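Local coordinates for protein Hsp70/Hsp90 co-chaperone CNS1 (PDB 6HFM) that acts as a co-chaperone of Hsp90 and Hsp70, stimulating the ATPase of the Hsp70 Ssa1, and is seen here as its C-terminal wheel domain, at residues S11-R16 with G33-E38; R16-I21 with S45-P50; M105-K108 with L112-A115; D123-E128 with V132-N137. All coordinates share one frame; numbering follows the deposited sequence. Where two conformers were deposited one is given.

Interaction 1: residues S11-R16 with G33-E38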
loop_
_atom_site.group_PDB
_atom_site.type_symbol
_atom_site.label_atom_id
_atom_site.label_comp_id
_atom_site.label_asym_id
_atom_site.label_seq_id
_atom_site.Cartn_x
_atom_site.Cartn_y
_atom_site.Cartn_z
ATOM N N SER A 11 1.066 4.592 20.395
ATOM C CA SER A 11 0.174 3.722 21.174
ATOM C C SER A 11 -1.047 3.274 20.361
ATOM O O SER A 11 -1.502 2.132 20.489
ATOM C CB SER A 11 -0.280 4.423 22.459
ATOM O OG SER A 11 0.828 4.719 23.299
ATOM N N ALA A 12 -1.556 4.173 19.520
ATOM C CA ALA A 12 -2.689 3.873 18.643
ATOM C C ALA A 12 -2.330 2.891 17.525
ATOM O O ALA A 12 -3.152 2.053 17.145
ATOM C CB ALA A 12 -3.243 5.155 18.051
ATOM N N MET A 13 -1.112 3.006 16.996
ATOM C CA MET A 13 -0.649 2.104 15.936
ATOM C C MET A 13 -0.324 0.698 16.459
ATOM O O MET A 13 -0.597 -0.278 15.761
ATOM C CB MET A 13 0.526 2.720 15.173
ATOM C CG MET A 13 0.104 3.881 14.275
ATOM S SD MET A 13 1.467 4.690 13.411
ATOM C CE MET A 13 1.940 3.416 12.245
ATOM N N THR A 14 0.216 0.583 17.679
ATOM C CA THR A 14 0.476 -0.725 18.284
ATOM C C THR A 14 -0.841 -1.450 18.598
ATOM O O THR A 14 -0.937 -2.664 18.438
ATOM C CB THR A 14 1.350 -0.609 19.554
ATOM O OG1 THR A 14 2.529 0.151 19.256
ATOM C CG2 THR A 14 1.765 -1.985 20.060
ATOM N N LEU A 15 -1.859 -0.700 19.028
ATOM C CA LEU A 15 -3.193 -1.282 19.248
ATOM C C LEU A 15 -3.739 -1.900 17.962
ATOM O O LEU A 15 -4.346 -2.968 17.987
ATOM C CB LEU A 15 -4.177 -0.223 19.756
ATOM C CG LEU A 15 -5.618 -0.692 19.993
ATOM C CD1 LEU A 15 -5.691 -1.647 21.177
ATOM C CD2 LEU A 15 -6.530 0.504 20.202
ATOM N N ARG A 16 -3.498 -1.218 16.845
ATOM C CA ARG A 16 -3.899 -1.682 15.513
ATOM C C ARG A 16 -3.001 -2.796 14.926
ATOM O O ARG A 16 -3.216 -3.214 13.785
ATOM C CB ARG A 16 -3.926 -0.487 14.553
ATOM C CG ARG A 16 -5.051 0.516 14.797
ATOM C CD ARG A 16 -4.786 1.790 14.021
ATOM N NE ARG A 16 -5.924 2.704 13.938
ATOM C CZ ARG A 16 -6.338 3.519 14.908
ATOM N NH1 ARG A 16 -5.767 3.509 16.113
ATOM N NH2 ARG A 16 -7.379 4.325 14.679
ATOM N N GLY A 33 6.947 12.520 5.928
ATOM C CA GLY A 33 6.524 11.505 6.898
ATOM C C GLY A 33 5.131 11.733 7.465
ATOM O O GLY A 33 4.906 11.538 8.666
ATOM N N LYS A 34 4.198 12.127 6.600
ATOM C CA LYS A 34 2.835 12.477 7.018
ATOM C C LYS A 34 1.989 11.235 7.298
ATOM O O LYS A 34 1.504 10.582 6.382
ATOM C CB LYS A 34 2.143 13.333 5.955
ATOM C CG LYS A 34 2.689 14.747 5.827
ATOM C CD LYS A 34 1.937 15.507 4.742
ATOM C CE LYS A 34 2.240 16.998 4.770
ATOM N NZ LYS A 34 1.579 17.706 3.637
ATOM N N ILE A 35 1.846 10.910 8.575
ATOM C CA ILE A 35 0.917 9.878 9.048
ATOM C C ILE A 35 0.317 10.450 10.327
ATOM O O ILE A 35 1.037 11.045 11.132
ATOM C CB ILE A 35 1.614 8.500 9.274
ATOM C CG1 ILE A 35 0.620 7.450 9.807
ATOM C CG2 ILE A 35 2.823 8.622 10.194
ATOM C CD1 ILE A 35 1.139 6.023 9.757
ATOM N N ARG A 36 -0.999 10.326 10.492
ATOM C CA ARG A 36 -1.674 10.950 11.637
ATOM C C ARG A 36 -3.041 10.347 11.923
ATOM O O ARG A 36 -3.667 9.764 11.038
ATOM C CB ARG A 36 -1.834 12.461 11.399
ATOM C CG ARG A 36 -2.863 12.838 10.344
ATOM C CD ARG A 36 -2.866 14.340 10.090
ATOM N NE ARG A 36 -4.184 14.809 9.659
ATOM C CZ ARG A 36 -4.707 14.621 8.447
ATOM N NH1 ARG A 36 -4.041 13.962 7.500
ATOM N NH2 ARG A 36 -5.920 15.097 8.174
ATOM N N LEU A 37 -3.479 10.506 13.169
ATOM C CA LEU A 37 -4.876 10.314 13.548
ATOM C C LEU A 37 -5.645 11.573 13.174
ATOM O O LEU A 37 -5.164 12.685 13.418
ATOM C CB LEU A 37 -4.995 10.072 15.055
ATOM C CG LEU A 37 -4.395 8.757 15.564
ATOM C CD1 LEU A 37 -4.185 8.799 17.075
ATOM C CD2 LEU A 37 -5.275 7.580 15.175
ATOM N N GLU A 38 -6.836 11.397 12.604
ATOM C CA GLU A 38 -7.675 12.531 12.189
ATOM C C GLU A 38 -7.919 13.489 13.354
ATOM O O GLU A 38 -7.839 14.705 13.187
ATOM C CB GLU A 38 -8.994 12.045 11.590
ATOM C CG GLU A 38 -9.755 13.124 10.840
ATOM C CD GLU A 38 -10.845 12.576 9.934
ATOM O OE1 GLU A 38 -11.230 13.305 8.991
ATOM O OE2 GLU A 38 -11.326 11.437 10.157
#
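Met13 meets Ile35 tip to tip, its CE methyl 3.7 Å from Ile35 CD1 and its sulfur only slightly farther off. The bend at the last torsion of Met13 (chi3 70°) swings CE round so that methyl and sulfur both border that one Ile35 methyl. Ala12 and Arg16, one turn apart, receive Leu37: Ala12 CB lies 3.9 Å from Leu37 CD1, while Leu37 CD2 comes 3.9 Å from Arg16 NH2, approaching the guanidinium at a slant. The contact lays the last turn of helix 4-15 against the short strand 36-37 of the wheel domain's mixed sheet. Ile35, just before the strand, points to the helix, the end of Leu37 bends toward it, and Arg36 points away, to a salt bridge with Glu66. Leu37 also touches Met8 and Leu9 of the helix, and Ile35 reaches on to Leu134. Arg16 is turned back onto its own helix, NH1 giving a hydrogen bond to Ala12 O at 3.2 Å besides the one it makes with Phe43. The Ala12 oxygen lies in the guanidinium plane, yet NH1 stands well above the plane of the carbonyl.

Interaction 2: residues R16-I21 with S45-P50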
loop_
_atom_site.group_PDB
_atom_site.type_symbol
_atom_site.label_atom_id
_atom_site.label_comp_id
_atom_site.label_asym_id
_atom_site.label_seq_id
_atom_site.Cartn_x
_atom_site.Cartn_y
_atom_site.Cartn_z
ATOM N N ARG A 16 -3.498 -1.218 16.845
ATOM C CA ARG A 16 -3.899 -1.682 15.513
ATOM C C ARG A 16 -3.001 -2.796 14.926
ATOM O O ARG A 16 -3.216 -3.214 13.785
ATOM C CB ARG A 16 -3.926 -0.487 14.553
ATOM C CG ARG A 16 -5.051 0.516 14.797
ATOM C CD ARG A 16 -4.786 1.790 14.021
ATOM N NE ARG A 16 -5.924 2.704 13.938
ATOM C CZ ARG A 16 -6.338 3.519 14.908
ATOM N NH1 ARG A 16 -5.767 3.509 16.113
ATOM N NH2 ARG A 16 -7.379 4.325 14.679
ATOM N N ASN A 17 -1.997 -3.244 15.690
ATOM C CA ASN A 17 -1.071 -4.315 15.299
ATOM C C ASN A 17 -0.334 -4.025 13.984
ATOM O O ASN A 17 -0.053 -4.939 13.212
ATOM C CB ASN A 17 -1.810 -5.659 15.230
ATOM C CG ASN A 17 -0.866 -6.851 15.243
ATOM O OD1 ASN A 17 0.183 -6.816 15.885
ATOM N ND2 ASN A 17 -1.230 -7.904 14.520
ATOM N N ILE A 18 0.002 -2.756 13.757
ATOM C CA ILE A 18 0.644 -2.342 12.497
ATOM C C ILE A 18 2.148 -2.635 12.551
ATOM O O ILE A 18 2.849 -2.223 13.484
ATOM C CB ILE A 18 0.400 -0.846 12.184
ATOM C CG1 ILE A 18 -1.079 -0.617 11.871
ATOM C CG2 ILE A 18 1.243 -0.375 10.992
ATOM C CD1 ILE A 18 -1.511 0.831 11.909
ATOM N N THR A 19 2.624 -3.359 11.546
ATOM C CA THR A 19 4.051 -3.580 11.331
ATOM C C THR A 19 4.556 -2.487 10.382
ATOM O O THR A 19 3.947 -2.259 9.345
ATOM C CB THR A 19 4.276 -4.963 10.681
ATOM O OG1 THR A 19 3.661 -5.977 11.485
ATOM C CG2 THR A 19 5.757 -5.272 10.520
ATOM N N ASN A 20 5.649 -1.812 10.745
ATOM C CA ASN A 20 6.287 -0.833 9.847
ATOM C C ASN A 20 7.701 -1.280 9.500
ATOM O O ASN A 20 8.496 -1.595 10.388
ATOM C CB ASN A 20 6.331 0.573 10.454
ATOM C CG ASN A 20 6.897 1.606 9.489
ATOM O OD1 ASN A 20 6.529 1.638 8.309
ATOM N ND2 ASN A 20 7.801 2.449 9.979
ATOM N N ILE A 21 8.004 -1.285 8.202
ATOM C CA ILE A 21 9.330 -1.637 7.702
ATOM C C ILE A 21 9.971 -0.382 7.108
ATOM O O ILE A 21 9.424 0.215 6.184
ATOM C CB ILE A 21 9.248 -2.734 6.612
ATOM C CG1 ILE A 21 8.636 -4.038 7.166
ATOM C CG2 ILE A 21 10.621 -3.012 5.996
ATOM C CD1 ILE A 21 9.374 -4.675 8.320
ATOM N N SER A 45 -10.154 7.606 16.273
ATOM C CA SER A 45 -10.361 8.359 15.039
ATOM C C SER A 45 -9.590 7.690 13.906
ATOM O O SER A 45 -8.746 6.817 14.140
ATOM C CB SER A 45 -9.967 9.831 15.206
ATOM O OG SER A 45 -8.580 10.015 15.391
ATOM N N GLN A 46 -9.898 8.082 12.676
ATOM C CA GLN A 46 -9.324 7.414 11.511
ATOM C C GLN A 46 -7.835 7.715 11.379
ATOM O O GLN A 46 -7.429 8.874 11.351
ATOM C CB GLN A 46 -10.055 7.816 10.230
ATOM C CG GLN A 46 -11.506 7.371 10.204
ATOM C CD GLN A 46 -12.282 7.938 9.032
ATOM O OE1 GLN A 46 -11.788 7.984 7.901
ATOM N NE2 GLN A 46 -13.517 8.365 9.295
ATOM N N LEU A 47 -7.034 6.655 11.341
ATOM C CA LEU A 47 -5.626 6.742 10.971
ATOM C C LEU A 47 -5.519 7.008 9.471
ATOM O O LEU A 47 -6.167 6.338 8.665
ATOM C CB LEU A 47 -4.901 5.450 11.339
ATOM C CG LEU A 47 -3.385 5.406 11.135
ATOM C CD1 LEU A 47 -2.660 6.458 11.959
ATOM C CD2 LEU A 47 -2.847 4.019 11.457
ATOM N N ILE A 48 -4.700 7.995 9.112
ATOM C CA ILE A 48 -4.543 8.446 7.728
ATOM C C ILE A 48 -3.063 8.311 7.358
ATOM O O ILE A 48 -2.203 8.853 8.058
ATOM C CB ILE A 48 -4.992 9.912 7.577
ATOM C CG1 ILE A 48 -6.480 10.055 7.923
ATOM C CG2 ILE A 48 -4.761 10.412 6.158
ATOM C CD1 ILE A 48 -6.916 11.473 8.229
ATOM N N TYR A 49 -2.778 7.601 6.264
ATOM C CA TYR A 49 -1.398 7.413 5.785
ATOM C C TYR A 49 -1.308 7.628 4.272
ATOM O O TYR A 49 -2.314 7.507 3.574
ATOM C CB TYR A 49 -0.823 6.035 6.169
ATOM C CG TYR A 49 -1.815 4.912 6.441
ATOM C CD1 TYR A 49 -2.728 4.507 5.477
ATOM C CD2 TYR A 49 -1.803 4.222 7.665
ATOM C CE1 TYR A 49 -3.630 3.480 5.723
ATOM C CE2 TYR A 49 -2.694 3.188 7.913
ATOM C CZ TYR A 49 -3.606 2.820 6.941
ATOM O OH TYR A 49 -4.488 1.789 7.180
ATOM N N PRO A 50 -0.101 7.941 3.763
ATOM C CA PRO A 50 0.064 8.039 2.320
ATOM C C PRO A 50 0.051 6.660 1.663
ATOM O O PRO A 50 0.180 5.639 2.346
ATOM C CB PRO A 50 1.448 8.699 2.161
ATOM C CG PRO A 50 1.939 8.998 3.541
ATOM C CD PRO A 50 1.193 8.076 4.445
#
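The guanidinium of Arg16 is gripped from several directions where it meets the segment 45-50: NE makes a salt bridge with Glu69 OE1, NH1 is hydrogen-bonded to the carbonyl oxygen of Phe43, and NH2 lies 2.9 Å from Ser45 O. This last oxygen sits at the edge of the guanidinium, close to its plane, but the angle at the hydrogen is too poor for a hydrogen bond, and the attraction is probably electrostatic. Leu47 covers the stem of the arginine, its CB 3.9 Å from Arg16 NE and its CD2 3.9 Å from Arg16 CD. Glu69 links the two residues, since its other oxygen, OE2, accepts a bond from Leu47 N. A lysine in place of Arg16 would probably be unable to serve Glu69 and Phe43 O together, leaving one of them without its mate. Next to the arginine, Ile18 and Leu47 meet methyl to methyl, Ile18 CD1 to Leu47 CD2 at 3.5 Å, tighter than usual van der Waals contact. In Leu47, CG anti to the backbone N (chi1 -175°) carries the CD2 branch across to Ile18. Between Arg16 and Ile18 the chain leaves helix 4-15 through a Schellman motif, with Asn17 at positive phi (57°); the turn directs the chain toward strand 20-21, which pairs in parallel with 134-135. Asn17 belongs to the magnesium site, and its ND2 is bonded to Glu128 OE1.

Interaction 3: residues M105-K108 with L112-A115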
loop_
_atom_site.group_PDB
_atom_site.type_symbol
_atom_site.label_atom_id
_atom_site.label_comp_id
_atom_site.label_asym_id
_atom_site.label_seq_id
_atom_site.Cartn_x
_atom_site.Cartn_y
_atom_site.Cartn_z
ATOM N N MET A 105 0.110 -6.900 -2.203
ATOM C CA MET A 105 0.902 -6.211 -1.193
ATOM C C MET A 105 2.004 -7.134 -0.702
ATOM O O MET A 105 1.831 -8.355 -0.662
ATOM C CB MET A 105 0.017 -5.773 -0.025
ATOM C CG MET A 105 -1.046 -4.759 -0.443
ATOM S SD MET A 105 -2.190 -4.234 0.852
ATOM C CE MET A 105 -1.146 -3.105 1.759
ATOM N N GLU A 106 3.136 -6.537 -0.341
ATOM C CA GLU A 106 4.281 -7.279 0.170
ATOM C C GLU A 106 4.045 -7.661 1.634
ATOM O O GLU A 106 3.486 -6.871 2.403
ATOM C CB GLU A 106 5.550 -6.439 0.023
ATOM C CG GLU A 106 6.844 -7.155 0.379
ATOM C CD GLU A 106 8.089 -6.308 0.148
ATOM O OE1 GLU A 106 8.054 -5.365 -0.681
ATOM O OE2 GLU A 106 9.123 -6.605 0.783
ATOM N N THR A 107 4.472 -8.864 2.018
ATOM C CA THR A 107 4.354 -9.329 3.405
ATOM C C THR A 107 5.674 -9.139 4.152
ATOM O O THR A 107 6.700 -8.822 3.548
ATOM C CB THR A 107 3.941 -10.815 3.471
ATOM O OG1 THR A 107 4.956 -11.630 2.873
ATOM C CG2 THR A 107 2.622 -11.048 2.760
ATOM N N LYS A 108 5.661 -9.348 5.465
ATOM C CA LYS A 108 6.887 -9.220 6.257
ATOM C C LYS A 108 7.971 -10.196 5.778
ATOM O O LYS A 108 9.152 -9.870 5.811
ATOM C CB LYS A 108 6.617 -9.418 7.757
ATOM C CG LYS A 108 7.783 -8.958 8.627
ATOM C CD LYS A 108 7.509 -9.099 10.113
ATOM C CE LYS A 108 8.756 -8.775 10.919
ATOM N NZ LYS A 108 8.532 -8.946 12.380
ATOM N N LEU A 112 4.347 -11.995 -1.565
ATOM C CA LEU A 112 3.197 -11.208 -2.011
ATOM C C LEU A 112 1.875 -11.862 -1.631
ATOM O O LEU A 112 1.735 -13.078 -1.701
ATOM C CB LEU A 112 3.225 -11.041 -3.529
ATOM C CG LEU A 112 4.359 -10.212 -4.119
ATOM C CD1 LEU A 112 4.401 -10.424 -5.624
ATOM C CD2 LEU A 112 4.192 -8.745 -3.780
ATOM N N ILE A 113 0.901 -11.039 -1.246
ATOM C CA ILE A 113 -0.467 -11.507 -1.001
ATOM C C ILE A 113 -1.429 -10.725 -1.886
ATOM O O ILE A 113 -1.250 -9.526 -2.090
ATOM C CB ILE A 113 -0.865 -11.394 0.494
ATOM C CG1 ILE A 113 -2.191 -12.120 0.745
ATOM C CG2 ILE A 113 -0.943 -9.943 0.968
ATOM C CD1 ILE A 113 -2.416 -12.450 2.194
ATOM N N LYS A 114 -2.435 -11.416 -2.415
ATOM C CA LYS A 114 -3.546 -10.773 -3.102
ATOM C C LYS A 114 -4.436 -10.112 -2.041
ATOM O O LYS A 114 -4.948 -10.790 -1.152
ATOM C CB LYS A 114 -4.338 -11.806 -3.911
ATOM C CG LYS A 114 -5.331 -11.201 -4.892
ATOM C CD LYS A 114 -6.127 -12.269 -5.634
ATOM C CE LYS A 114 -7.158 -12.969 -4.752
ATOM N NZ LYS A 114 -8.198 -12.053 -4.202
ATOM N N ALA A 115 -4.577 -8.793 -2.119
ATOM C CA ALA A 115 -5.419 -8.028 -1.198
ATOM C C ALA A 115 -6.873 -8.085 -1.646
ATOM O O ALA A 115 -7.201 -7.627 -2.742
ATOM C CB ALA A 115 -4.949 -6.586 -1.126
#
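Met105 and Ile113 face each other as the antiparallel hydrogen-bonded pair of a beta hairpin, strand 101-106 turning back as 112-114. Met105 N donates a hydrogen bond to Ile113 O at 3.0 Å, and Ile113 N donates one back to Met105 O at 2.9 Å, with an angle of 168° at the hydrogen. Met105 O has further neighbours: Leu112 CA makes a CA-H...O contact with it at 3.4 Å, and Ile113 CG2 stands 3.6 Å away. Just past the strand, the side chains of Thr107 and Ile113 cross at about a right angle, Thr107 CG2 being 4.1 Å from Ile113 CG2. The first torsion of Thr107 (chi1 63°) puts CG2 beside its backbone N, and its OG1 takes a weak hydrogen bond from Gly111 N within the connecting loop. Met105 leans the other way along the hairpin, its sulfur 4.1 Å from Ala115 CB, and its side chain continues to Val132 and to Ile141 of strand 139-145, the antiparallel neighbour in the mixed sheet. Glu106 and Leu112 form the adjoining non-hydrogen-bonded pair on the other face, where Leu112 CD2 rests 4.2 Å from Glu106 CA and the leucine also touches Trp156. The buried Glu106 runs out fully extended, and three basic side chains probably offset the charge of its carboxylate: OE1 forms salt bridges with Lys140 NZ and Arg164 NH2, and OE2 pairs with Arg165 NH2.

Interaction 4: residues D123-E128 with V132-N137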
loop_
_atom_site.group_PDB
_atom_site.type_symbol
_atom_site.label_atom_id
_atom_site.label_comp_id
_atom_site.label_asym_id
_atom_site.label_seq_id
_atom_site.Cartn_x
_atom_site.Cartn_y
_atom_site.Cartn_z
ATOM N N ASP A 123 -8.202 -3.514 8.335
ATOM C CA ASP A 123 -8.296 -4.962 8.546
ATOM C C ASP A 123 -7.089 -5.726 7.998
ATOM O O ASP A 123 -6.622 -6.667 8.636
ATOM C CB ASP A 123 -9.616 -5.512 7.988
ATOM C CG ASP A 123 -10.833 -5.111 8.838
ATOM O OD1 ASP A 123 -10.669 -4.485 9.912
ATOM O OD2 ASP A 123 -11.965 -5.445 8.442
ATOM N N ILE A 124 -6.567 -5.305 6.843
ATOM C CA ILE A 124 -5.362 -5.928 6.270
ATOM C C ILE A 124 -4.140 -5.748 7.176
ATOM O O ILE A 124 -3.405 -6.701 7.424
ATOM C CB ILE A 124 -5.071 -5.394 4.847
ATOM C CG1 ILE A 124 -6.159 -5.879 3.885
ATOM C CG2 ILE A 124 -3.690 -5.834 4.347
ATOM C CD1 ILE A 124 -6.195 -5.141 2.565
ATOM N N LEU A 125 -3.935 -4.533 7.675
ATOM C CA LEU A 125 -2.769 -4.239 8.521
ATOM C C LEU A 125 -2.878 -4.829 9.935
ATOM O O LEU A 125 -1.848 -5.031 10.581
ATOM C CB LEU A 125 -2.523 -2.723 8.606
ATOM C CG LEU A 125 -2.251 -1.944 7.305
ATOM C CD1 LEU A 125 -2.082 -0.458 7.593
ATOM C CD2 LEU A 125 -1.045 -2.473 6.557
ATOM N N LYS A 126 -4.100 -5.109 10.405
ATOM C CA LYS A 126 -4.312 -5.621 11.774
ATOM C C LYS A 126 -4.019 -7.117 11.950
ATOM O O LYS A 126 -3.663 -7.549 13.055
ATOM C CB LYS A 126 -5.739 -5.308 12.263
ATOM C CG LYS A 126 -5.976 -5.651 13.734
ATOM C CD LYS A 126 -7.252 -5.030 14.280
ATOM C CE LYS A 126 -7.463 -5.397 15.743
ATOM N NZ LYS A 126 -6.448 -4.778 16.645
ATOM N N LYS A 127 -4.177 -7.903 10.889
ATOM C CA LYS A 127 -4.013 -9.367 10.988
ATOM C C LYS A 127 -2.602 -9.753 11.432
ATOM O O LYS A 127 -1.621 -9.188 10.946
ATOM C CB LYS A 127 -4.315 -10.033 9.646
ATOM C CG LYS A 127 -5.769 -9.966 9.228
ATOM C CD LYS A 127 -6.008 -10.711 7.923
ATOM C CE LYS A 127 -7.397 -10.434 7.371
ATOM N NZ LYS A 127 -7.546 -10.932 5.976
ATOM N N GLU A 128 -2.504 -10.702 12.365
ATOM C CA GLU A 128 -1.201 -11.199 12.817
ATOM C C GLU A 128 -0.566 -12.050 11.718
ATOM O O GLU A 128 0.634 -11.953 11.478
ATOM C CB GLU A 128 -1.336 -11.987 14.130
ATOM C CG GLU A 128 -0.028 -12.508 14.734
ATOM C CD GLU A 128 0.999 -11.425 15.054
ATOM O OE1 GLU A 128 0.619 -10.254 15.277
ATOM O OE2 GLU A 128 2.203 -11.755 15.098
ATOM N N VAL A 132 1.097 -8.024 6.897
ATOM C CA VAL A 132 1.223 -7.093 5.767
ATOM C C VAL A 132 1.631 -5.720 6.323
ATOM O O VAL A 132 0.794 -5.041 6.934
ATOM C CB VAL A 132 -0.108 -6.982 4.991
ATOM C CG1 VAL A 132 -0.021 -5.954 3.868
ATOM C CG2 VAL A 132 -0.504 -8.345 4.426
ATOM N N PRO A 133 2.902 -5.297 6.115
ATOM C CA PRO A 133 3.356 -4.037 6.721
ATOM C C PRO A 133 3.095 -2.753 5.936
ATOM O O PRO A 133 2.876 -2.776 4.719
ATOM C CB PRO A 133 4.884 -4.230 6.851
ATOM C CG PRO A 133 5.164 -5.633 6.465
ATOM C CD PRO A 133 4.046 -6.062 5.582
ATOM N N LEU A 134 3.157 -1.634 6.658
ATOM C CA LEU A 134 3.489 -0.350 6.063
ATOM C C LEU A 134 4.983 -0.346 5.723
ATOM O O LEU A 134 5.790 -1.022 6.378
ATOM C CB LEU A 134 3.176 0.807 7.019
ATOM C CG LEU A 134 1.716 1.059 7.405
ATOM C CD1 LEU A 134 1.646 2.204 8.405
ATOM C CD2 LEU A 134 0.870 1.363 6.184
ATOM N N PHE A 135 5.330 0.412 4.683
ATOM C CA PHE A 135 6.714 0.658 4.304
ATOM C C PHE A 135 6.958 2.157 4.436
ATOM O O PHE A 135 6.292 2.950 3.775
ATOM C CB PHE A 135 6.992 0.125 2.892
ATOM C CG PHE A 135 7.086 -1.377 2.838
ATOM C CD1 PHE A 135 8.313 -2.017 2.967
ATOM C CD2 PHE A 135 5.941 -2.156 2.723
ATOM C CE1 PHE A 135 8.399 -3.404 2.957
ATOM C CE2 PHE A 135 6.021 -3.539 2.719
ATOM C CZ PHE A 135 7.252 -4.165 2.838
ATOM N N ASP A 136 7.873 2.539 5.335
ATOM C CA ASP A 136 8.167 3.950 5.615
ATOM C C ASP A 136 6.897 4.720 6.017
ATOM O O ASP A 136 6.669 5.849 5.580
ATOM C CB ASP A 136 8.863 4.577 4.399
ATOM C CG ASP A 136 10.062 3.768 3.953
ATOM O OD1 ASP A 136 11.032 3.677 4.739
ATOM O OD2 ASP A 136 10.035 3.219 2.827
ATOM N N ASN A 137 6.081 4.073 6.852
ATOM C CA ASN A 137 4.814 4.627 7.356
ATOM C C ASN A 137 3.831 5.018 6.252
ATOM O O ASN A 137 3.065 5.971 6.391
ATOM C CB ASN A 137 5.066 5.791 8.345
ATOM C CG ASN A 137 5.310 5.319 9.772
ATOM O OD1 ASN A 137 4.851 4.250 10.193
ATOM N ND2 ASN A 137 6.023 6.135 10.531
HETATM O O HOH W 1 -1.041 -7.563 8.817
HETATM O O HOH W 2 0.733 -4.439 9.682
#
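Leu125 and Leu134 cross at about a right angle, methyl against methyl, with Leu125 CD1 3.7 Å from Leu134 CD2. The other branch of Leu125 is pressed to the backbone: its CD2 stands 3.2 Å from Val132 O, a short carbon-oxygen approach. Ile124 and Val132 meet at a slant beside them, Ile124 CG2 coming 3.7 Å from Val132 CG1. With CG1 beside the backbone N (chi1 -68°), Ile124 CG2 stands anti to that N and faces Val132; the longer CG1 arm leads away from the valine, and CG2 also lies near Met105. The segments are the end of helix 121-126 and the chain that returns into strand 134-135 of the wheel domain, and two waters join their backbones. Water 2 donates to both Leu125 O and Val132 O, 2.8 Å from each, while water 1 accepts from Val132 N at 2.9 Å and lies close to Ile124 O and Lys127 O. An alanine here instead of Leu125 is likely to open a gap over Leu134 CD2 and Val132 O. Leu134 also touches Ile18 and Tyr49, and Leu125 is part of the magnesium site.

Interactions 1 and 2 share Arg16, their centres about 5 Å apart, and strand pairing joins them: Arg36 O probably accepts a hydrogen bond from Ile48 N at 2.8 Å. Interaction 4 lies about 7 Å from interaction 2, centre to centre. Asn17 ND2 reaches Lys126 O at 2.9 Å, and Thr19 O meets Leu134 N at the same distance, both probable hydrogen bonds. These two contacts hold the magnesium site between them, through Asn17 and Leu125, and the side chains of Ile18 and Leu125 are each about 6 Å from the ion. Interaction 3 packs on interaction 4 through Met105 CE, 3.7 Å from Val132 CG1, but its centre is about 21 Å from that of interaction 1.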